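Local coordinates for protein glutathione S-transferase (Vibrio parahaemolyticus, PDB 7MIQ) that probably catalyses the conjugation of glutathione to electrophilic substrates, as a dimeric glutathione S-transferase of the Gtt2 class, at residues 53-58 against 67-72; 92-97 against 160-165. All coordinates share one frame; numbering follows the deposited sequence.

Contact 1. Residues 53-58 against 67-72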
# COMPACT_ATOMS: atom_id res chain seq x y z
N PRO A 53 13.54 6.49 -3.11
CA PRO A 53 13.65 7.77 -3.83
C PRO A 53 12.94 8.93 -3.14
O PRO A 53 12.02 8.73 -2.34
CB PRO A 53 12.99 7.47 -5.17
CG PRO A 53 11.98 6.43 -4.85
CD PRO A 53 12.62 5.56 -3.79
N LEU A 54 13.37 10.15 -3.46
CA LEU A 54 12.79 11.36 -2.90
C LEU A 54 12.66 12.38 -4.02
O LEU A 54 13.65 12.71 -4.68
CB LEU A 54 13.66 11.92 -1.77
CG LEU A 54 13.13 13.15 -1.03
CD1 LEU A 54 11.79 12.84 -0.36
CD2 LEU A 54 14.15 13.65 -0.00
N LEU A 55 11.44 12.87 -4.24
CA LEU A 55 11.17 13.87 -5.26
C LEU A 55 11.09 15.24 -4.60
O LEU A 55 10.39 15.41 -3.60
CB LEU A 55 9.87 13.57 -6.00
CG LEU A 55 9.52 14.57 -7.10
CD1 LEU A 55 10.48 14.42 -8.27
CD2 LEU A 55 8.08 14.38 -7.55
N GLU A 56 11.80 16.22 -5.17
CA GLU A 56 11.81 17.58 -4.66
C GLU A 56 11.23 18.50 -5.72
O GLU A 56 11.77 18.59 -6.83
CB GLU A 56 13.22 18.01 -4.26
CG GLU A 56 13.28 19.34 -3.52
CD GLU A 56 14.70 19.74 -3.16
OE1 GLU A 56 15.58 19.69 -4.05
OE2 GLU A 56 14.94 20.10 -1.99
N LEU A 57 10.13 19.18 -5.39
CA LEU A 57 9.47 20.07 -6.32
C LEU A 57 10.21 21.41 -6.41
O LEU A 57 11.08 21.72 -5.59
CB LEU A 57 8.02 20.31 -5.90
CG LEU A 57 7.18 19.06 -5.64
CD1 LEU A 57 5.73 19.42 -5.37
CD2 LEU A 57 7.30 18.09 -6.81
N ASP A 58 9.84 22.20 -7.42
CA ASP A 58 10.48 23.50 -7.61
C ASP A 58 10.39 24.38 -6.36
O ASP A 58 11.32 25.12 -6.06
CB ASP A 58 9.86 24.23 -8.80
CG ASP A 58 10.28 23.62 -10.13
OD1 ASP A 58 11.37 23.02 -10.19
OD2 ASP A 58 9.51 23.75 -11.11
N VAL A 67 5.46 4.97 -5.10
CA VAL A 67 4.16 5.09 -5.75
C VAL A 67 3.63 6.51 -5.65
O VAL A 67 2.99 7.01 -6.59
CB VAL A 67 3.17 4.06 -5.17
CG1 VAL A 67 1.80 4.21 -5.84
CG2 VAL A 67 3.70 2.65 -5.36
N ALA A 68 3.87 7.19 -4.53
CA ALA A 68 3.43 8.57 -4.39
C ALA A 68 4.18 9.49 -5.35
O ALA A 68 3.59 10.43 -5.91
CB ALA A 68 3.61 9.03 -2.94
N ILE A 69 5.47 9.24 -5.54
CA ILE A 69 6.24 9.99 -6.53
C ILE A 69 5.68 9.76 -7.93
O ILE A 69 5.51 10.70 -8.71
CB ILE A 69 7.73 9.61 -6.45
CG1 ILE A 69 8.32 10.07 -5.11
CG2 ILE A 69 8.51 10.20 -7.62
CD1 ILE A 69 9.72 9.51 -4.82
N CYS A 70 5.36 8.50 -8.26
CA CYS A 70 4.80 8.20 -9.57
C CYS A 70 3.45 8.88 -9.77
O CYS A 70 3.14 9.35 -10.87
CB CYS A 70 4.66 6.69 -9.76
SG CYS A 70 6.24 5.80 -9.88
N ARG A 71 2.62 8.93 -8.72
CA ARG A 71 1.32 9.58 -8.85
C ARG A 71 1.47 11.06 -9.17
O ARG A 71 0.75 11.60 -10.02
CB ARG A 71 0.48 9.38 -7.58
CG ARG A 71 -0.93 9.94 -7.71
CD ARG A 71 -1.82 9.65 -6.50
NE ARG A 71 -1.97 8.22 -6.24
CZ ARG A 71 -2.73 7.40 -6.95
NH1 ARG A 71 -3.41 7.82 -8.00
NH2 ARG A 71 -2.80 6.12 -6.60
N TYR A 72 2.42 11.73 -8.52
CA TYR A 72 2.66 13.14 -8.84
C TYR A 72 3.19 13.30 -10.26
O TYR A 72 2.72 14.16 -11.01
CB TYR A 72 3.64 13.76 -7.83
CG TYR A 72 3.78 15.25 -8.00
CD1 TYR A 72 4.69 15.80 -8.91
CD2 TYR A 72 2.99 16.13 -7.27
CE1 TYR A 72 4.81 17.17 -9.08
CE2 TYR A 72 3.10 17.50 -7.43
CZ TYR A 72 4.01 18.01 -8.33
OH TYR A 72 4.11 19.37 -8.49

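Contact 2. Residues 92-97 against 160-165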
# COMPACT_ATOMS: atom_id res chain seq x y z
N ALA A 92 -9.95 1.36 -9.74
CA ALA A 92 -10.15 0.53 -8.55
C ALA A 92 -9.42 -0.80 -8.68
O ALA A 92 -8.86 -1.30 -7.70
CB ALA A 92 -11.64 0.32 -8.32
N GLN A 93 -9.43 -1.39 -9.88
CA GLN A 93 -8.72 -2.66 -10.07
C GLN A 93 -7.21 -2.47 -9.98
O GLN A 93 -6.50 -3.34 -9.47
CB GLN A 93 -9.12 -3.27 -11.42
CG GLN A 93 -10.56 -3.75 -11.46
CD GLN A 93 -11.01 -4.12 -12.86
OE1 GLN A 93 -10.55 -3.55 -13.85
NE2 GLN A 93 -11.92 -5.09 -12.95
N VAL A 94 -6.71 -1.33 -10.46
CA VAL A 94 -5.29 -1.02 -10.28
C VAL A 94 -4.95 -0.94 -8.80
O VAL A 94 -3.98 -1.55 -8.33
CB VAL A 94 -4.93 0.29 -11.01
CG1 VAL A 94 -3.60 0.85 -10.49
CG2 VAL A 94 -4.84 0.04 -12.51
N GLU A 95 -5.75 -0.20 -8.03
CA GLU A 95 -5.53 -0.09 -6.59
C GLU A 95 -5.57 -1.46 -5.93
O GLU A 95 -4.70 -1.80 -5.12
CB GLU A 95 -6.57 0.84 -5.96
CG GLU A 95 -6.28 1.19 -4.50
CD GLU A 95 -5.15 2.19 -4.36
OE1 GLU A 95 -5.17 3.21 -5.08
OE2 GLU A 95 -4.25 1.95 -3.53
N MET A 96 -6.58 -2.28 -6.29
CA MET A 96 -6.70 -3.61 -5.70
C MET A 96 -5.48 -4.47 -6.01
O MET A 96 -4.85 -5.02 -5.10
CB MET A 96 -7.98 -4.28 -6.22
CG MET A 96 -8.03 -5.77 -5.94
SD MET A 96 -9.55 -6.55 -6.53
CE MET A 96 -9.46 -6.23 -8.29
N TRP A 97 -5.15 -4.61 -7.30
CA TRP A 97 -4.06 -5.51 -7.66
C TRP A 97 -2.69 -4.95 -7.27
O TRP A 97 -1.77 -5.73 -6.99
CB TRP A 97 -4.10 -5.81 -9.16
CG TRP A 97 -5.07 -6.91 -9.48
CD1 TRP A 97 -6.33 -6.77 -10.00
CD2 TRP A 97 -4.88 -8.31 -9.26
NE1 TRP A 97 -6.92 -8.00 -10.13
CE2 TRP A 97 -6.06 -8.96 -9.69
CE3 TRP A 97 -3.83 -9.08 -8.75
CZ2 TRP A 97 -6.20 -10.35 -9.62
CZ3 TRP A 97 -3.98 -10.45 -8.69
CH2 TRP A 97 -5.16 -11.07 -9.12
N PHE A 160 -1.53 -2.38 -19.89
CA PHE A 160 -0.34 -2.16 -19.08
C PHE A 160 -0.59 -1.02 -18.10
O PHE A 160 -1.13 0.03 -18.47
CB PHE A 160 0.85 -1.84 -19.98
CG PHE A 160 2.12 -1.51 -19.24
CD1 PHE A 160 2.96 -2.53 -18.80
CD2 PHE A 160 2.49 -0.19 -19.01
CE1 PHE A 160 4.13 -2.24 -18.12
CE2 PHE A 160 3.66 0.11 -18.33
CZ PHE A 160 4.48 -0.92 -17.89
N SER A 161 -0.21 -1.23 -16.84
CA SER A 161 -0.42 -0.23 -15.80
C SER A 161 0.76 -0.25 -14.84
O SER A 161 1.69 -1.05 -14.97
CB SER A 161 -1.73 -0.50 -15.04
OG SER A 161 -1.57 -1.58 -14.14
N VAL A 162 0.71 0.64 -13.84
CA VAL A 162 1.77 0.72 -12.84
C VAL A 162 1.93 -0.60 -12.10
O VAL A 162 3.02 -0.92 -11.61
CB VAL A 162 1.48 1.89 -11.87
CG1 VAL A 162 0.22 1.61 -11.06
CG2 VAL A 162 2.68 2.15 -10.96
N VAL A 163 0.86 -1.40 -12.01
CA VAL A 163 0.96 -2.69 -11.32
C VAL A 163 1.94 -3.61 -12.03
O VAL A 163 2.62 -4.42 -11.40
CB VAL A 163 -0.43 -3.34 -11.18
CG1 VAL A 163 -0.33 -4.64 -10.38
CG2 VAL A 163 -1.41 -2.38 -10.52
N ASP A 164 2.04 -3.49 -13.36
CA ASP A 164 2.96 -4.33 -14.11
C ASP A 164 4.41 -3.91 -13.89
O ASP A 164 5.31 -4.76 -13.96
CB ASP A 164 2.59 -4.30 -15.59
CG ASP A 164 1.18 -4.82 -15.83
OD1 ASP A 164 0.98 -6.05 -15.76
OD2 ASP A 164 0.27 -3.99 -16.06
N ILE A 165 4.66 -2.63 -13.62
CA ILE A 165 6.00 -2.22 -13.21
C ILE A 165 6.36 -2.87 -11.89
O ILE A 165 7.44 -3.44 -11.72
CB ILE A 165 6.09 -0.68 -13.12
CG1 ILE A 165 5.72 -0.04 -14.46
CG2 ILE A 165 7.48 -0.25 -12.68
CD1 ILE A 165 5.70 1.48 -14.42

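Contact 1. Residues 53-58 against 67-72
Apolar packing of a strand against a helix joins Pro-53, Leu-55 and Leu-57 to Ile-69 and Tyr-72 within the thioredoxin-like N-terminal domain, where helix 66-76 covers one face of the mixed sheet. The axes of the segments 54-56 and 67-72 come within 8.9 Å, at 34° between their N-to-C directions, and the CA atoms of Leu-55 and Ile-69 are the nearest across the segments. The alternation of strand 54-56, kept up by the residue flanking each end, turns the CB atoms of Pro-53, Leu-55 and Leu-57 toward the helix, while that of Leu-54 points away. Ile-69 packs against the start of the strand: its CD1 sits 3.8 Å from Pro-53 CG and 3.5 Å from the carbonyl O of Pro-53, and its CG1 meets Leu-55 CB at 3.9 Å. Pro-53 follows a cis peptide bond, as does the proline at this point in thioredoxin-fold glutathione transferases. One helical turn on, Tyr-72 CG is anti to the backbone N (chi1 -172°), which carries the ring out to the end of the strand. There Leu-55 crosses it roughly perpendicular, CD2 coming 3.9 Å from Tyr-72 CD1, and Leu-57 meets it tip to tip. Both Leu-57 methyls approach the phenol end from one side of the ring plane, the side Leu-55 CD2 also takes, Leu-57 CD2 3.5 Å from Tyr-72 CE1 and CD1 3.5 Å from Tyr-72 OH. Ala-92 of the second subunit packs on Tyr-72, and Leu-89 of that subunit on Leu-57. With no hydrogen bond across, shape and hydrophobic burial, 280 Å² in all, hold the helix here.

Contact 2. Residues 92-97 against 160-165
Val-94 and Val-163 lie alongside each other, pointing in opposite senses, where helix 88-114 meets the first turn of helix 162-177, and their CA atoms, 6.6 Å apart, are the nearest across the contact. Val-94 divides its branches: CG1, anti to its own backbone N (chi1 162°), lies 3.9 Å from Val-163 CG2, while CG2 reaches the Ser-161 side chain. Val-162 comes across Val-94 roughly perpendicular and touches the same CG1 with its own CG1. Val-163 splits likewise, its CG2 set 3.5 Å from the carbonyl O of Val-94 and its CG1 4.1 Å from Trp-97 CB; the indole turns off elsewhere. Ser-161 is the N-cap, its OG accepting from Val-163 N at 3.2 Å. In return Ser-161 N donates to Asp-164 OD2 at 2.9 Å, with an N-H...O angle of 154°, on the anti lone pair, which completes a capping box. The other oxygen, Asp-164 OD1, accepts from Ile-155 N and Trp-192 NE1. Ser-161 N, Val-163 N and both Asp-164 oxygens are thus satisfied in the cap and its surroundings, and the contact across, lacking hydrogen bonds, rests mainly on valine methyls set against each other, Trp-97 CB and the helix backbone.

Neither contact has hydrogen bonds between its segments, but they serve different layers of the fold. Contact 2 is wholly buried, its centre about 11 Å from the centre of the chain, against about 14 Å for contact 1, which is buried at Pro-53, Leu-55 and Ile-69 and more open at Leu-57 and Tyr-72. Contact 1 joins sheet to helix with larger side chains; contact 2 joins two helices through branched methyls beside a capping box. They share no element, yet within the chain Arg-71 NH2 lies 4.0 Å from Glu-95 OE1, a packing contact. Separately, both border the second subunit, where Arg-71 NE forms a salt bridge with Glu-95 OE1 of the partner chain.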